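Local coordinates for protein (atp-binding domain of protein MJ0577) (PDB 1MJH) that binds ATP together with a manganese ion as a homodimeric member of the universal stress protein A family, at the interface of chains A and B. Numbering follows the deposited sequence. Chains: chain A/B, Protein (atp-binding domain of protein MJ0577).

The interface of chains A and B. Residues chain A 3, 5, 28, 123, 152-156; chain B 5, 24, 28, 123, 154-156.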
ATOM      1  N   VAL A   3       4.258   8.843  12.711  1.00 32.99           N
ATOM      2  CA  VAL A   3       4.841   8.080  11.564  1.00 32.30           C
ATOM      3  C   VAL A   3       5.907   8.886  10.852  1.00 33.27           C
ATOM      4  O   VAL A   3       5.624  10.052  10.562  1.00 33.48           O
ATOM      5  CB  VAL A   3       3.682   7.774  10.588  1.00 27.55           C
ATOM      6  CG1 VAL A   3       4.214   7.168   9.308  1.00 26.72           C
ATOM      7  CG2 VAL A   3       2.699   6.844  11.307  1.00 27.93           C
ATOM      8  N   TYR A   5       8.719   8.240   7.489  1.00 25.05           N
ATOM      9  CA  TYR A   5       9.298   7.292   6.547  1.00 21.42           C
ATOM     10  C   TYR A   5      10.791   7.524   6.335  1.00 24.84           C
ATOM     11  O   TYR A   5      11.185   8.048   5.298  1.00 30.55           O
ATOM     12  CB  TYR A   5       8.543   7.441   5.206  1.00 21.83           C
ATOM     13  CG  TYR A   5       7.044   7.277   5.379  1.00 21.64           C
ATOM     14  CD1 TYR A   5       6.499   6.082   5.839  1.00 21.35           C
ATOM     15  CD2 TYR A   5       6.168   8.324   5.103  1.00 21.27           C
ATOM     16  CE1 TYR A   5       5.121   5.927   6.034  1.00 21.68           C
ATOM     17  CE2 TYR A   5       4.798   8.159   5.279  1.00 22.13           C
ATOM     18  CZ  TYR A   5       4.274   6.963   5.748  1.00 21.14           C
ATOM     19  OH  TYR A   5       2.906   6.864   5.895  1.00 23.35           O
ATOM     20  N   PHE A  28       9.474   9.350  -2.325  1.00 24.48           N
ATOM     21  CA  PHE A  28       9.535   9.461  -0.885  1.00 21.51           C
ATOM     22  C   PHE A  28      10.687  10.310  -0.428  1.00 23.85           C
ATOM     23  O   PHE A  28      10.712  10.672   0.750  1.00 25.13           O
ATOM     24  CB  PHE A  28       9.551   8.053  -0.212  1.00 20.27           C
ATOM     25  CG  PHE A  28       8.172   7.533   0.082  1.00 21.60           C
ATOM     26  CD1 PHE A  28       7.207   7.365  -0.891  1.00 23.30           C
ATOM     27  CD2 PHE A  28       7.849   7.214   1.405  1.00 22.37           C
ATOM     28  CE1 PHE A  28       5.940   6.877  -0.586  1.00 23.32           C
ATOM     29  CE2 PHE A  28       6.569   6.705   1.711  1.00 22.69           C
ATOM     30  CZ  PHE A  28       5.631   6.547   0.716  1.00 24.27           C
ATOM     31  N   ILE A 123       8.442   1.369   6.051  1.00 17.51           N
ATOM     32  CA  ILE A 123       7.495   1.058   4.980  1.00 19.72           C
ATOM     33  C   ILE A 123       8.131   0.132   3.952  1.00 19.94           C
ATOM     34  O   ILE A 123       9.354   0.194   3.771  1.00 20.32           O
ATOM     35  CB  ILE A 123       7.023   2.386   4.325  1.00 18.64           C
ATOM     36  CG1 ILE A 123       5.965   2.093   3.229  1.00 18.07           C
ATOM     37  CG2 ILE A 123       8.198   3.123   3.644  1.00 22.58           C
ATOM     38  CD1 ILE A 123       5.247   3.409   2.847  1.00 17.76           C
ATOM     39  N   LYS A 152       4.504  -4.361   8.692  1.00 18.68           N
ATOM     40  CA  LYS A 152       4.943  -3.074   8.174  1.00 17.10           C
ATOM     41  C   LYS A 152       3.898  -2.537   7.166  1.00 19.16           C
ATOM     42  O   LYS A 152       3.206  -3.331   6.505  1.00 19.37           O
ATOM     43  CB  LYS A 152       6.246  -3.212   7.352  1.00 18.68           C
ATOM     44  CG  LYS A 152       7.429  -3.770   8.160  1.00 18.87           C
ATOM     45  CD  LYS A 152       7.730  -2.821   9.318  1.00 21.21           C
ATOM     46  CE  LYS A 152       8.954  -3.310  10.085  1.00 25.84           C
ATOM     47  NZ  LYS A 152       9.358  -2.391  11.202  1.00 27.43           N
ATOM     48  N   PRO A 153       3.743  -1.232   7.115  1.00 18.79           N
ATOM     49  CA  PRO A 153       2.888  -0.608   6.091  1.00 18.24           C
ATOM     50  C   PRO A 153       3.448  -1.007   4.714  1.00 17.32           C
ATOM     51  O   PRO A 153       4.650  -1.107   4.542  1.00 16.33           O
ATOM     52  CB  PRO A 153       3.075   0.898   6.294  1.00 16.03           C
ATOM     53  CG  PRO A 153       3.591   1.015   7.716  1.00 19.25           C
ATOM     54  CD  PRO A 153       4.540  -0.188   7.852  1.00 18.04           C
ATOM     55  N   VAL A 154       2.593  -1.309   3.745  1.00 16.68           N
ATOM     56  CA  VAL A 154       3.020  -1.706   2.395  1.00 16.60           C
ATOM     57  C   VAL A 154       2.315  -0.781   1.401  1.00 16.14           C
ATOM     58  O   VAL A 154       1.088  -0.771   1.316  1.00 18.75           O
ATOM     59  CB  VAL A 154       2.668  -3.152   2.029  1.00 16.66           C
ATOM     60  CG1 VAL A 154       3.061  -3.614   0.623  1.00 16.87           C
ATOM     61  CG2 VAL A 154       3.373  -4.132   2.991  1.00 19.74           C
ATOM     62  N   LEU A 155       3.180  -0.125   0.581  1.00 17.83           N
ATOM     63  CA  LEU A 155       2.619   0.658  -0.537  1.00 16.89           C
ATOM     64  C   LEU A 155       2.664  -0.252  -1.764  1.00 19.17           C
ATOM     65  O   LEU A 155       3.712  -0.676  -2.231  1.00 19.79           O
ATOM     66  CB  LEU A 155       3.513   1.905  -0.717  1.00 15.95           C
ATOM     67  CG  LEU A 155       3.094   2.764  -1.951  1.00 23.63           C
ATOM     68  CD1 LEU A 155       1.598   3.051  -1.987  1.00 23.04           C
ATOM     69  CD2 LEU A 155       3.894   4.076  -1.942  1.00 22.58           C
ATOM     70  N   VAL A 156       1.492  -0.624  -2.239  1.00 17.04           N
ATOM     71  CA  VAL A 156       1.338  -1.464  -3.429  1.00 16.68           C
ATOM     72  C   VAL A 156       1.226  -0.531  -4.649  1.00 19.16           C
ATOM     73  O   VAL A 156       0.251   0.184  -4.766  1.00 20.91           O
ATOM     74  CB  VAL A 156       0.105  -2.340  -3.311  1.00 18.11           C
ATOM     75  CG1 VAL A 156       0.040  -3.276  -4.544  1.00 19.66           C
ATOM     76  CG2 VAL A 156       0.217  -3.203  -2.012  1.00 19.90           C
TER
ATOM     77  N   TYR B   5       2.347  13.047  -4.573  1.00 30.42           N
ATOM     78  CA  TYR B   5       1.169  12.683  -3.797  1.00 26.26           C
ATOM     79  C   TYR B   5       0.455  13.969  -3.390  1.00 31.38           C
ATOM     80  O   TYR B   5       0.710  14.522  -2.321  1.00 35.45           O
ATOM     81  CB  TYR B   5       1.596  11.882  -2.562  1.00 27.72           C
ATOM     82  CG  TYR B   5       2.369  10.618  -2.916  1.00 22.39           C
ATOM     83  CD1 TYR B   5       1.849   9.588  -3.671  1.00 25.98           C
ATOM     84  CD2 TYR B   5       3.691  10.546  -2.474  1.00 26.34           C
ATOM     85  CE1 TYR B   5       2.621   8.474  -3.983  1.00 26.75           C
ATOM     86  CE2 TYR B   5       4.467   9.436  -2.772  1.00 25.61           C
ATOM     87  CZ  TYR B   5       3.916   8.417  -3.518  1.00 24.55           C
ATOM     88  OH  TYR B   5       4.682   7.317  -3.826  1.00 23.67           O
ATOM     89  N   HIS B  24      -0.807   7.892   9.036  1.00 17.27           N
ATOM     90  CA  HIS B  24      -0.025   7.877   7.783  1.00 20.79           C
ATOM     91  C   HIS B  24      -0.530   8.943   6.839  1.00 22.26           C
ATOM     92  O   HIS B  24       0.302   9.616   6.209  1.00 20.94           O
ATOM     93  CB  HIS B  24      -0.094   6.483   7.105  1.00 19.13           C
ATOM     94  CG  HIS B  24       0.622   5.484   7.980  1.00 19.83           C
ATOM     95  ND1 HIS B  24       1.897   5.054   7.632  1.00 20.99           N
ATOM     96  CD2 HIS B  24       0.241   4.846   9.115  1.00 19.69           C
ATOM     97  CE1 HIS B  24       2.286   4.200   8.580  1.00 17.08           C
ATOM     98  NE2 HIS B  24       1.322   4.044   9.524  1.00 19.15           N
ATOM     99  N   PHE B  28       1.944  12.188   5.213  1.00 22.52           N
ATOM    100  CA  PHE B  28       2.151  12.583   3.819  1.00 24.37           C
ATOM    101  C   PHE B  28       2.160  14.109   3.671  1.00 26.33           C
ATOM    102  O   PHE B  28       2.392  14.549   2.565  1.00 23.96           O
ATOM    103  CB  PHE B  28       1.078  11.955   2.938  1.00 22.91           C
ATOM    104  CG  PHE B  28       1.451  10.620   2.369  1.00 20.35           C
ATOM    105  CD1 PHE B  28       1.696   9.539   3.188  1.00 21.37           C
ATOM    106  CD2 PHE B  28       1.606  10.431   0.997  1.00 23.79           C
ATOM    107  CE1 PHE B  28       2.050   8.307   2.679  1.00 20.31           C
ATOM    108  CE2 PHE B  28       1.969   9.207   0.492  1.00 26.39           C
ATOM    109  CZ  PHE B  28       2.203   8.137   1.324  1.00 24.37           C
ATOM    110  N   ILE B 123      -3.156   8.411  -4.552  1.00 19.72           N
ATOM    111  CA  ILE B 123      -2.862   7.261  -3.668  1.00 19.87           C
ATOM    112  C   ILE B 123      -4.094   7.053  -2.803  1.00 20.72           C
ATOM    113  O   ILE B 123      -4.829   8.026  -2.540  1.00 19.53           O
ATOM    114  CB  ILE B 123      -1.620   7.558  -2.825  1.00 18.60           C
ATOM    115  CG1 ILE B 123      -1.319   6.347  -1.917  1.00 20.38           C
ATOM    116  CG2 ILE B 123      -1.763   8.828  -1.964  1.00 20.08           C
ATOM    117  CD1 ILE B 123       0.061   6.497  -1.249  1.00 22.73           C
ATOM    118  N   VAL B 154      -1.973   1.783  -3.471  1.00 18.13           N
ATOM    119  CA  VAL B 154      -2.664   1.641  -2.174  1.00 18.82           C
ATOM    120  C   VAL B 154      -1.650   1.413  -1.042  1.00 17.77           C
ATOM    121  O   VAL B 154      -0.871   0.451  -1.102  1.00 18.35           O
ATOM    122  CB  VAL B 154      -3.581   0.414  -2.219  1.00 22.57           C
ATOM    123  CG1 VAL B 154      -4.333   0.274  -0.862  1.00 22.20           C
ATOM    124  CG2 VAL B 154      -4.688   0.551  -3.282  1.00 21.93           C
ATOM    125  N   LEU B 155      -1.665   2.343  -0.101  1.00 17.05           N
ATOM    126  CA  LEU B 155      -0.842   2.159   1.138  1.00 15.39           C
ATOM    127  C   LEU B 155      -1.711   1.391   2.116  1.00 17.81           C
ATOM    128  O   LEU B 155      -2.691   1.936   2.596  1.00 18.92           O
ATOM    129  CB  LEU B 155      -0.363   3.505   1.673  1.00 13.85           C
ATOM    130  CG  LEU B 155       0.373   3.416   3.054  1.00 18.78           C
ATOM    131  CD1 LEU B 155       1.572   2.488   2.951  1.00 20.17           C
ATOM    132  CD2 LEU B 155       0.867   4.830   3.468  1.00 19.89           C
ATOM    133  N   VAL B 156      -1.336   0.168   2.479  1.00 14.75           N
ATOM    134  CA  VAL B 156      -2.054  -0.663   3.410  1.00 17.22           C
ATOM    135  C   VAL B 156      -1.375  -0.578   4.784  1.00 18.96           C
ATOM    136  O   VAL B 156      -0.219  -0.937   4.916  1.00 17.23           O
ATOM    137  CB  VAL B 156      -2.027  -2.145   2.984  1.00 16.81           C
ATOM    138  CG1 VAL B 156      -2.846  -2.941   4.006  1.00 20.38           C
ATOM    139  CG2 VAL B 156      -2.577  -2.375   1.558  1.00 16.54           C
TER
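In the homodimer interface of this universal stress protein, one face of the B:His24 imidazole carries the CG2 methyl of A:Val3, 3.7 Å from the ring centroid and displaced toward the rim; the other branch, CG1, leans on ND1 and CE1. At the ring's far end A:Pro153 CG meets B:His24 CE1 at 3.5 Å. The A:Tyr5 and B:Tyr5 rings each have CE2 of their own chain's phenylalanine, A:Phe28 or B:Phe28, over one face, while each hydroxyl lies in plane at the edge of the partner's phenylalanine ring. A:Phe28 and B:Phe28 cross obliquely and touch CZ to CZ at 3.8 Å near the two-fold axis. A:Tyr5 OH, the phenol hydroxyl, and B:His24 ND1 share a 2.7 Å hydrogen bond whose donor is not settled; B:His24 reaches it from helix 16-27 with CG anti to the carbonyl carbon (chi1 -67°). An alanine here would remove the imidazole and would probably cost the tyrosine hydroxyl this bond and A:Val3 and A:Pro153 their packing partner. Beside the aromatic cluster, strands 154-157 of both chains pair antiparallel, joining the subunits edge to edge about A:Leu155 and B:Leu155. B:Val156 N donates almost straight to A:Val154 O at 2.8 Å (176° at H), from above the carbonyl plane, whereas A:Val154 N meets B:Val156 O in its plane at 3.1 Å; the twin pair completes the ladder. The A:Leu155 and B:Leu155 side chains point toward the aromatics, CG anti to the backbone N. CD2 of A:Leu155 meets B:Tyr5 OH tip to tip, and A:Leu155 CD1 packs at 3.8 Å against B:Ile123 CD1, the end of an extended chain crossing at about a right angle.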